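Local coordinates for protein serpin B3 (Homo sapiens, PDB 4ZK3) that probably inhibits proteases as a member of the serpin family and, as Pso p27, constitutes a compact structure that forms large aggregates associated with psoriasis, at residues L295-T298 / L299-M302. Numbering follows the deposited sequence.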
loop_
_atom_site.group_PDB
_atom_site.type_symbol
_atom_site.label_atom_id
_atom_site.label_comp_id
_atom_site.label_asym_id
_atom_site.label_seq_id
_atom_site.Cartn_x
_atom_site.Cartn_y
_atom_site.Cartn_z
ATOM N N LEU A 295 -1.893 -5.514 -11.698
ATOM C CA LEU A 295 -1.663 -4.090 -11.998
ATOM C C LEU A 295 -1.235 -3.733 -13.415
ATOM O O LEU A 295 -1.102 -2.565 -13.731
ATOM C CB LEU A 295 -0.650 -3.489 -11.008
ATOM C CG LEU A 295 -1.052 -3.447 -9.531
ATOM C CD1 LEU A 295 0.114 -2.924 -8.696
ATOM C CD2 LEU A 295 -2.278 -2.588 -9.328
ATOM N N LYS A 296 -0.999 -4.729 -14.245
ATOM C CA LYS A 296 -0.427 -4.503 -15.588
ATOM C C LYS A 296 -1.254 -3.529 -16.439
ATOM O O LYS A 296 -0.731 -2.464 -16.835
ATOM C CB LYS A 296 -0.259 -5.842 -16.274
ATOM C CG LYS A 296 0.472 -5.841 -17.590
ATOM C CD LYS A 296 0.169 -7.185 -18.244
ATOM C CE LYS A 296 1.242 -7.564 -19.235
ATOM N NZ LYS A 296 0.999 -8.943 -19.723
ATOM N N ASP A 297 -2.526 -3.850 -16.672
ATOM C CA ASP A 297 -3.395 -2.994 -17.540
ATOM C C ASP A 297 -3.694 -1.659 -16.883
ATOM O O ASP A 297 -3.640 -0.600 -17.542
ATOM C CB ASP A 297 -4.724 -3.677 -17.919
ATOM C CG ASP A 297 -4.557 -4.779 -18.959
ATOM O OD1 ASP A 297 -3.473 -4.894 -19.583
ATOM O OD2 ASP A 297 -5.521 -5.552 -19.132
ATOM N N THR A 298 -3.923 -1.708 -15.575
ATOM C CA THR A 298 -4.018 -0.484 -14.754
ATOM C C THR A 298 -2.840 0.486 -14.995
ATOM O O THR A 298 -3.034 1.643 -15.328
ATOM C CB THR A 298 -4.104 -0.838 -13.269
ATOM O OG1 THR A 298 -5.235 -1.658 -13.043
ATOM C CG2 THR A 298 -4.231 0.411 -12.359
ATOM N N LEU A 299 -1.606 0.021 -14.824
ATOM C CA LEU A 299 -0.429 0.907 -15.021
ATOM C C LEU A 299 -0.275 1.358 -16.473
ATOM O O LEU A 299 0.202 2.455 -16.747
ATOM C CB LEU A 299 0.871 0.190 -14.577
ATOM C CG LEU A 299 0.876 -0.080 -13.054
ATOM C CD1 LEU A 299 1.956 -1.075 -12.688
ATOM C CD2 LEU A 299 1.023 1.230 -12.345
ATOM N N ARG A 300 -0.579 0.447 -17.372
ATOM C CA ARG A 300 -0.659 0.757 -18.809
ATOM C C ARG A 300 -1.569 1.968 -19.049
ATOM O O ARG A 300 -1.075 2.980 -19.533
ATOM C CB ARG A 300 -1.113 -0.471 -19.578
ATOM C CG ARG A 300 -1.033 -0.379 -21.087
ATOM C CD ARG A 300 -1.509 -1.719 -21.626
ATOM N NE ARG A 300 -0.386 -2.632 -21.828
ATOM C CZ ARG A 300 -0.401 -3.939 -21.611
ATOM N NH1 ARG A 300 -1.473 -4.561 -21.136
ATOM N NH2 ARG A 300 0.697 -4.641 -21.872
ATOM N N THR A 301 -2.818 1.890 -18.602
ATOM C CA THR A 301 -3.741 3.026 -18.605
ATOM C C THR A 301 -3.163 4.302 -18.050
ATOM O O THR A 301 -3.468 5.411 -18.553
ATOM C CB THR A 301 -4.960 2.714 -17.744
ATOM O OG1 THR A 301 -5.579 1.514 -18.221
ATOM C CG2 THR A 301 -5.966 3.851 -17.743
ATOM N N MET A 302 -2.360 4.165 -16.984
ATOM C CA MET A 302 -1.896 5.289 -16.238
ATOM C C MET A 302 -0.783 5.933 -16.985
ATOM O O MET A 302 -0.411 7.008 -16.641
ATOM C CB MET A 302 -1.481 4.887 -14.806
ATOM C CG MET A 302 -2.690 4.456 -13.931
ATOM S SD MET A 302 -2.430 3.768 -12.249
ATOM C CE MET A 302 -1.347 5.082 -11.755
#
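A short helix runs through this stretch, its i-to-i+4 bonds going from Leu299 N to Leu295 O (2.9 Å), Arg300 N to Lys296 O, Thr301 N to Asp297 O and, weakly, Met302 N to Thr298 O. Its side chains illustrate how one short helix can carry a charged side and more apolar ones. On the charged side Asp297 reaches Arg300 three residues on, in a salt bridge of 2.6 Å between OD1 and NH1. The carboxylate oxygen sits at the edge of the guanidinium, near its plane, although the two groups are turned 47° apart. Arg300 gets there by leaving the backbone with CG anti to N and then bending at chi3 (-92°), which swings NH1 back to Asp297. Lys296 runs alongside, its NZ 4.8 Å from Arg300 NH2; the Asp297 carboxylate probably tempers this pairing of like charges. Thr301 folds its hydroxyl back on the helix: OG1 donates to Asp297 O (2.9 Å) from above the carbonyl plane, so that oxygen takes two bonds from one residue. Leu299 CD1 rests against Leu295 CB (3.9 Å), an apolar pair; separately, the Thr298 methyl CG2 lies beside Met302 SD (3.8 Å). In the serpin fold this helix lies in the connection from strand 276-294 to strand 325-336; Leu295 and Leu299 pack on Val328 of the latter, while Thr298 and Met302 face helix 4-19.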